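Local atomic coordinates of Peptidase_M23 domain-containing protein (Enterococcus faecalis, PDB entry 6SMK), a protein that probably cleaves peptide bonds in bacterial cell-wall peptidoglycan as a prophage-encoded M23 zinc endopeptidase, this chain being its catalytic domain. Residues A[29-42]-A[105-117]. The protein carries 1 engineered substitution. Numbering follows the deposited sequence.
Sequences HTGIDYAAPTGTPI and STGPAVHYELRKG. Engineered in segment 105-117: A109 (natural residue His). With ZN (zinc ion), chain F.
H111 reaches from strand 109-116 to a zinc ion that it shares with H29 and D33 of segment 29-42. Its CB lies 3.4 Å from D33 OD1, on the same sheet face as the aspartate. From there the side chain runs with CG anti to the backbone N (chi1 174°), which carries the ring alongside residues 30-33; CG too lies near D33 OD1, at 3.5 Å. ND1 binds the zinc at 2.0 Å, CE1 comes up against CE1 of H29, and I32 N lies over one ring face. At the tip, NE2 donates to E113 OE1 over 3.0 Å, using the anti lone pair of the carboxylate, with the oxygen close to the ring plane. Together with the metal bond it sets the rotation of the ring, the NE2 proton leaving ND1 for the zinc. T30 OG1 donates to the same OE1 from above the carboxylate plane, while R115 NE forms a salt bridge with E113 OE2.

H29 NE2 at 1.9 Å, D33 OD1 at 2.2 Å and a water complete the close ligands, giving the His-Asp-His zinc site of the M23 peptidases, set over one face of their antiparallel sheet. The two histidine planes stand 57° apart, and the water also donates to D33 OD2.

Beneath the metal, the antiparallel strands 32-35 and 109-116 are joined by paired backbone bonds, I32 with Y112 and Y34 with V110. The opposite sheet face carries these four side chains, with Y34 CB against V110 CG1 at 3.8 Å. Farther along, beside the engineered A109, P108 CB packs on T38 CG2.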
ATOM      1  N   HIS A  29       7.817   8.205   7.216  1.00 89.55           N
ATOM      2  CA  HIS A  29       6.796   7.537   6.422  1.00 90.01           C
ATOM      3  C   HIS A  29       7.243   6.118   6.100  1.00 93.97           C
ATOM      4  O   HIS A  29       8.375   5.898   5.655  1.00 98.44           O
ATOM      5  CB  HIS A  29       6.508   8.314   5.135  1.00100.17           C
ATOM      6  CG  HIS A  29       5.160   8.027   4.549  1.00 95.17           C
ATOM      7  ND1 HIS A  29       4.986   7.216   3.450  1.00 90.31           N
ATOM      8  CD2 HIS A  29       3.920   8.428   4.918  1.00 91.64           C
ATOM      9  CE1 HIS A  29       3.700   7.129   3.168  1.00 86.29           C
ATOM     10  NE2 HIS A  29       3.031   7.857   4.043  1.00105.27           N
ATOM     11  N   THR A  30       6.345   5.161   6.320  1.00 86.72           N
ATOM     12  CA  THR A  30       6.649   3.741   6.199  1.00 87.85           C
ATOM     13  C   THR A  30       6.306   3.172   4.831  1.00 87.96           C
ATOM     14  O   THR A  30       6.518   1.980   4.588  1.00 89.50           O
ATOM     15  CB  THR A  30       5.903   2.974   7.292  1.00 85.05           C
ATOM     16  OG1 THR A  30       4.521   2.877   6.955  1.00 89.84           O
ATOM     17  CG2 THR A  30       6.014   3.729   8.564  1.00 79.27           C
ATOM     18  N   GLY A  31       5.799   3.990   3.938  1.00 87.20           N
ATOM     19  CA  GLY A  31       5.494   3.563   2.585  1.00 76.31           C
ATOM     20  C   GLY A  31       5.536   4.747   1.661  1.00 72.82           C
ATOM     21  O   GLY A  31       6.191   5.756   1.942  1.00 80.05           O
ATOM     22  N   ILE A  32       4.819   4.634   0.555  1.00 69.91           N
ATOM     23  CA  ILE A  32       4.738   5.697  -0.432  1.00 73.14           C
ATOM     24  C   ILE A  32       3.271   6.044  -0.638  1.00 79.94           C
ATOM     25  O   ILE A  32       2.457   5.156  -0.925  1.00 72.21           O
ATOM     26  CB  ILE A  32       5.384   5.275  -1.752  1.00 76.58           C
ATOM     27  CG1 ILE A  32       6.796   4.754  -1.466  1.00 74.08           C
ATOM     28  CG2 ILE A  32       5.337   6.432  -2.744  1.00 89.21           C
ATOM     29  CD1 ILE A  32       7.642   4.552  -2.695  1.00 81.96           C
ATOM     30  N   ASP A  33       2.934   7.324  -0.485  1.00 76.52           N
ATOM     31  CA  ASP A  33       1.557   7.785  -0.601  1.00 79.76           C
ATOM     32  C   ASP A  33       1.291   8.262  -2.026  1.00 80.15           C
ATOM     33  O   ASP A  33       2.044   9.080  -2.568  1.00 82.10           O
ATOM     34  CB  ASP A  33       1.284   8.913   0.403  1.00 89.98           C
ATOM     35  CG  ASP A  33       1.029   8.403   1.824  1.00 94.45           C
ATOM     36  OD1 ASP A  33       1.020   7.175   2.038  1.00119.50           O
ATOM     37  OD2 ASP A  33       0.827   9.228   2.739  1.00 97.69           O
ATOM     38  N   TYR A  34       0.229   7.746  -2.637  1.00 71.48           N
ATOM     39  CA  TYR A  34      -0.236   8.215  -3.941  1.00 69.39           C
ATOM     40  C   TYR A  34      -1.626   8.812  -3.771  1.00 74.48           C
ATOM     41  O   TYR A  34      -2.547   8.131  -3.307  1.00 83.86           O
ATOM     42  CB  TYR A  34      -0.286   7.084  -4.967  1.00 70.18           C
ATOM     43  CG  TYR A  34       1.046   6.672  -5.556  1.00 77.02           C
ATOM     44  CD1 TYR A  34       1.880   5.790  -4.883  1.00 78.63           C
ATOM     45  CD2 TYR A  34       1.454   7.136  -6.799  1.00 74.89           C
ATOM     46  CE1 TYR A  34       3.089   5.397  -5.426  1.00 86.86           C
ATOM     47  CE2 TYR A  34       2.658   6.747  -7.348  1.00 80.36           C
ATOM     48  CZ  TYR A  34       3.473   5.877  -6.660  1.00 95.05           C
ATOM     49  OH  TYR A  34       4.677   5.485  -7.204  1.00105.34           O
ATOM     50  N   ALA A  35      -1.782  10.075  -4.152  1.00 68.27           N
ATOM     51  CA  ALA A  35      -3.057  10.756  -4.003  1.00 66.59           C
ATOM     52  C   ALA A  35      -3.964  10.478  -5.190  1.00 77.82           C
ATOM     53  O   ALA A  35      -3.507  10.359  -6.331  1.00 88.16           O
ATOM     54  CB  ALA A  35      -2.850  12.259  -3.852  1.00 75.10           C
ATOM     55  N   ALA A  36      -5.254  10.384  -4.904  1.00 75.57           N
ATOM     56  CA  ALA A  36      -6.301  10.176  -5.890  1.00 65.90           C
ATOM     57  C   ALA A  36      -7.627  10.349  -5.180  1.00 65.27           C
ATOM     58  O   ALA A  36      -7.686  10.242  -3.960  1.00 70.15           O
ATOM     59  CB  ALA A  36      -6.203   8.783  -6.531  1.00 63.56           C
ATOM     60  N   PRO A  37      -8.688  10.656  -5.912  1.00 70.25           N
ATOM     61  CA  PRO A  37      -9.988  10.875  -5.268  1.00 73.37           C
ATOM     62  C   PRO A  37     -10.490   9.618  -4.588  1.00 69.14           C
ATOM     63  O   PRO A  37     -10.154   8.500  -4.984  1.00 72.36           O
ATOM     64  CB  PRO A  37     -10.898  11.264  -6.432  1.00 74.21           C
ATOM     65  CG  PRO A  37      -9.975  11.775  -7.471  1.00 71.64           C
ATOM     66  CD  PRO A  37      -8.713  10.988  -7.342  1.00 66.80           C
ATOM     67  N   THR A  38     -11.288   9.800  -3.539  1.00 72.59           N
ATOM     68  CA  THR A  38     -11.907   8.629  -2.930  1.00 79.40           C
ATOM     69  C   THR A  38     -12.749   7.927  -3.991  1.00 77.56           C
ATOM     70  O   THR A  38     -13.376   8.574  -4.836  1.00 74.97           O
ATOM     71  CB  THR A  38     -12.769   8.994  -1.709  1.00 77.65           C
ATOM     72  OG1 THR A  38     -13.898   9.749  -2.136  1.00105.86           O
ATOM     73  CG2 THR A  38     -11.995   9.822  -0.701  1.00 74.62           C
ATOM     74  N   GLY A  39     -12.702   6.603  -3.993  1.00 76.17           N
ATOM     75  CA  GLY A  39     -13.465   5.812  -4.918  1.00 72.37           C
ATOM     76  C   GLY A  39     -12.682   5.348  -6.126  1.00 67.89           C
ATOM     77  O   GLY A  39     -13.111   4.415  -6.825  1.00 72.57           O
ATOM     78  N   THR A  40     -11.555   5.997  -6.391  1.00 67.86           N
ATOM     79  CA  THR A  40     -10.655   5.525  -7.420  1.00 64.12           C
ATOM     80  C   THR A  40     -10.259   4.085  -7.130  1.00 62.96           C
ATOM     81  O   THR A  40      -9.824   3.772  -6.031  1.00 75.13           O
ATOM     82  CB  THR A  40      -9.423   6.390  -7.509  1.00 66.05           C
ATOM     83  OG1 THR A  40      -9.800   7.781  -7.671  1.00 83.77           O
ATOM     84  CG2 THR A  40      -8.572   5.926  -8.660  1.00 63.31           C
ATOM     85  N   PRO A  41     -10.437   3.189  -8.085  1.00 67.13           N
ATOM     86  CA  PRO A  41     -10.041   1.791  -7.892  1.00 79.07           C
ATOM     87  C   PRO A  41      -8.531   1.619  -7.879  1.00 81.19           C
ATOM     88  O   PRO A  41      -7.815   2.157  -8.721  1.00 61.15           O
ATOM     89  CB  PRO A  41     -10.673   1.105  -9.096  1.00 65.41           C
ATOM     90  CG  PRO A  41     -10.847   2.186 -10.120  1.00 59.97           C
ATOM     91  CD  PRO A  41     -11.135   3.415  -9.362  1.00 59.68           C
ATOM     92  N   ILE A  42      -8.065   0.826  -6.915  1.00 80.55           N
ATOM     93  CA  ILE A  42      -6.642   0.561  -6.720  1.00 69.64           C
ATOM     94  C   ILE A  42      -6.287  -0.711  -7.483  1.00 70.03           C
ATOM     95  O   ILE A  42      -6.665  -1.805  -7.038  1.00 78.27           O
ATOM     96  CB  ILE A  42      -6.304   0.334  -5.241  1.00 75.69           C
ATOM     97  CG1 ILE A  42      -6.666   1.531  -4.355  1.00 69.61           C
ATOM     98  CG2 ILE A  42      -4.862  -0.102  -5.093  1.00 87.16           C
ATOM     99  CD1 ILE A  42      -5.542   2.422  -4.076  1.00 91.16           C
ATOM    100  N   SER A 105      -4.937   9.059   7.772  1.00101.67           N
ATOM    101  CA  SER A 105      -4.578   9.749   6.540  1.00 92.73           C
ATOM    102  C   SER A 105      -5.337  11.056   6.477  1.00 88.74           C
ATOM    103  O   SER A 105      -6.550  11.079   6.707  1.00 88.91           O
ATOM    104  CB  SER A 105      -4.891   8.924   5.288  1.00 99.90           C
ATOM    105  OG  SER A 105      -4.249   9.453   4.130  1.00 93.51           O
ATOM    106  N   THR A 106      -4.612  12.122   6.126  1.00 94.37           N
ATOM    107  CA  THR A 106      -5.152  13.482   6.119  1.00107.24           C
ATOM    108  C   THR A 106      -6.307  13.632   5.128  1.00106.78           C
ATOM    109  O   THR A 106      -7.360  14.195   5.464  1.00 99.36           O
ATOM    110  CB  THR A 106      -4.025  14.458   5.776  1.00112.42           C
ATOM    111  OG1 THR A 106      -3.145  13.840   4.820  1.00119.33           O
ATOM    112  CG2 THR A 106      -3.232  14.838   7.004  1.00102.39           C
ATOM    113  N   GLY A 107      -6.106  13.159   3.886  1.00 91.68           N
ATOM    114  CA  GLY A 107      -7.120  13.160   2.857  1.00 83.04           C
ATOM    115  C   GLY A 107      -7.076  11.905   1.994  1.00 81.70           C
ATOM    116  O   GLY A 107      -6.574  10.856   2.406  1.00 88.52           O
ATOM    117  N   PRO A 108      -7.590  11.993   0.766  1.00 79.75           N
ATOM    118  CA  PRO A 108      -7.724  10.795  -0.076  1.00 75.61           C
ATOM    119  C   PRO A 108      -6.385  10.441  -0.707  1.00 81.27           C
ATOM    120  O   PRO A 108      -5.762  11.274  -1.373  1.00 86.17           O
ATOM    121  CB  PRO A 108      -8.748  11.222  -1.138  1.00 73.07           C
ATOM    122  CG  PRO A 108      -9.154  12.653  -0.765  1.00 79.07           C
ATOM    123  CD  PRO A 108      -8.035  13.194   0.050  1.00 81.89           C
ATOM    124  N   ALA A 109      -5.944   9.204  -0.488  1.00 77.46           N
ATOM    125  CA  ALA A 109      -4.707   8.676  -1.060  1.00 72.06           C
ATOM    126  C   ALA A 109      -4.636   7.192  -0.755  1.00 71.64           C
ATOM    127  O   ALA A 109      -5.397   6.661   0.059  1.00 83.37           O
ATOM    128  CB  ALA A 109      -3.456   9.364  -0.515  1.00 71.15           C
ATOM    129  N   VAL A 110      -3.700   6.526  -1.416  1.00 62.70           N
ATOM    130  CA  VAL A 110      -3.429   5.122  -1.160  1.00 58.20           C
ATOM    131  C   VAL A 110      -1.984   4.994  -0.726  1.00 69.78           C
ATOM    132  O   VAL A 110      -1.086   5.610  -1.315  1.00 75.30           O
ATOM    133  CB  VAL A 110      -3.709   4.237  -2.377  1.00 54.58           C
ATOM    134  CG1 VAL A 110      -2.983   4.761  -3.591  1.00 67.84           C
ATOM    135  CG2 VAL A 110      -3.289   2.842  -2.070  1.00 52.49           C
ATOM    136  N   HIS A 111      -1.775   4.223   0.320  1.00 72.14           N
ATOM    137  CA  HIS A 111      -0.479   4.065   0.942  1.00 67.81           C
ATOM    138  C   HIS A 111       0.032   2.689   0.547  1.00 73.75           C
ATOM    139  O   HIS A 111      -0.590   1.672   0.876  1.00 81.76           O
ATOM    140  CB  HIS A 111      -0.613   4.231   2.456  1.00 77.54           C
ATOM    141  CG  HIS A 111       0.638   3.957   3.222  1.00 85.51           C
ATOM    142  ND1 HIS A 111       1.442   4.961   3.711  1.00 99.70           N
ATOM    143  CD2 HIS A 111       1.216   2.793   3.594  1.00 84.48           C
ATOM    144  CE1 HIS A 111       2.466   4.427   4.347  1.00 86.63           C
ATOM    145  NE2 HIS A 111       2.351   3.113   4.292  1.00 88.42           N
ATOM    146  N   TYR A 112       1.123   2.665  -0.204  1.00 64.22           N
ATOM    147  CA  TYR A 112       1.737   1.427  -0.666  1.00 67.61           C
ATOM    148  C   TYR A 112       2.954   1.151   0.205  1.00 65.29           C
ATOM    149  O   TYR A 112       3.891   1.956   0.234  1.00 66.54           O
ATOM    150  CB  TYR A 112       2.118   1.555  -2.139  1.00 59.65           C
ATOM    151  CG  TYR A 112       2.807   0.368  -2.773  1.00 66.49           C
ATOM    152  CD1 TYR A 112       2.078  -0.596  -3.470  1.00 63.60           C
ATOM    153  CD2 TYR A 112       4.195   0.242  -2.730  1.00 74.74           C
ATOM    154  CE1 TYR A 112       2.707  -1.668  -4.081  1.00 61.78           C
ATOM    155  CE2 TYR A 112       4.833  -0.822  -3.340  1.00 73.12           C
ATOM    156  CZ  TYR A 112       4.087  -1.773  -4.010  1.00 69.05           C
ATOM    157  OH  TYR A 112       4.725  -2.830  -4.612  1.00 70.45           O
ATOM    158  N   GLU A 113       2.922   0.038   0.934  1.00 67.41           N
ATOM    159  CA  GLU A 113       3.977  -0.318   1.874  1.00 82.04           C
ATOM    160  C   GLU A 113       4.531  -1.690   1.530  1.00 78.16           C
ATOM    161  O   GLU A 113       3.780  -2.604   1.176  1.00 73.44           O
ATOM    162  CB  GLU A 113       3.465  -0.306   3.321  1.00 76.94           C
ATOM    163  CG  GLU A 113       4.512  -0.662   4.353  1.00 79.86           C
ATOM    164  CD  GLU A 113       4.116  -0.250   5.754  1.00 97.59           C
ATOM    165  OE1 GLU A 113       3.472   0.811   5.891  1.00101.58           O
ATOM    166  OE2 GLU A 113       4.450  -0.979   6.716  1.00 98.15           O
ATOM    167  N   LEU A 114       5.846  -1.827   1.631  1.00 77.60           N
ATOM    168  CA  LEU A 114       6.518  -3.092   1.372  1.00 86.78           C
ATOM    169  C   LEU A 114       7.041  -3.656   2.691  1.00 78.86           C
ATOM    170  O   LEU A 114       7.850  -3.009   3.368  1.00 79.45           O
ATOM    171  CB  LEU A 114       7.649  -2.895   0.365  1.00 96.05           C
ATOM    172  CG  LEU A 114       7.770  -3.984  -0.691  1.00 96.65           C
ATOM    173  CD1 LEU A 114       6.387  -4.363  -1.176  1.00 92.69           C
ATOM    174  CD2 LEU A 114       8.620  -3.486  -1.835  1.00101.23           C
ATOM    175  N   ARG A 115       6.571  -4.850   3.060  1.00 68.12           N
ATOM    176  CA  ARG A 115       6.944  -5.491   4.321  1.00 79.30           C
ATOM    177  C   ARG A 115       7.656  -6.811   4.056  1.00 77.34           C
ATOM    178  O   ARG A 115       7.213  -7.609   3.221  1.00 84.87           O
ATOM    179  CB  ARG A 115       5.721  -5.738   5.216  1.00 82.15           C
ATOM    180  CG  ARG A 115       5.337  -4.558   6.090  1.00 81.39           C
ATOM    181  CD  ARG A 115       3.950  -4.714   6.695  1.00 81.76           C
ATOM    182  NE  ARG A 115       3.421  -3.428   7.137  1.00 88.93           N
ATOM    183  CZ  ARG A 115       2.199  -3.229   7.626  1.00 87.62           C
ATOM    184  NH1 ARG A 115       1.340  -4.236   7.759  1.00 77.06           N
ATOM    185  NH2 ARG A 115       1.835  -2.005   7.994  1.00 86.47           N
ATOM    186  N   LYS A 116       8.758  -7.032   4.768  1.00 73.53           N
ATOM    187  CA  LYS A 116       9.467  -8.304   4.752  1.00 75.92           C
ATOM    188  C   LYS A 116       9.214  -9.039   6.060  1.00 81.79           C
ATOM    189  O   LYS A 116       8.931  -8.428   7.095  1.00 87.62           O
ATOM    190  CB  LYS A 116      10.978  -8.118   4.540  1.00 79.87           C
ATOM    191  CG  LYS A 116      11.639  -7.115   5.500  1.00 88.21           C
ATOM    192  CD  LYS A 116      13.150  -7.365   5.733  1.00 96.75           C
ATOM    193  CE  LYS A 116      13.973  -7.308   4.438  1.00101.93           C
ATOM    194  NZ  LYS A 116      15.450  -7.431   4.679  1.00109.49           N
ATOM    195  N   GLY A 117       9.302 -10.360   6.005  1.00 84.27           N
ATOM    196  CA  GLY A 117       9.115 -11.172   7.182  1.00 89.01           C
ATOM    197  C   GLY A 117       7.683 -11.550   7.477  1.00 83.14           C
ATOM    198  O   GLY A 117       7.450 -12.412   8.327  1.00 80.29           O
TER
HETATM  199 ZN    ZN F 201       1.373   6.894   4.186  1.00 85.14          ZN
HETATM  200  O   HOH W   1      -0.604   7.815   4.954  1.00 59.89           O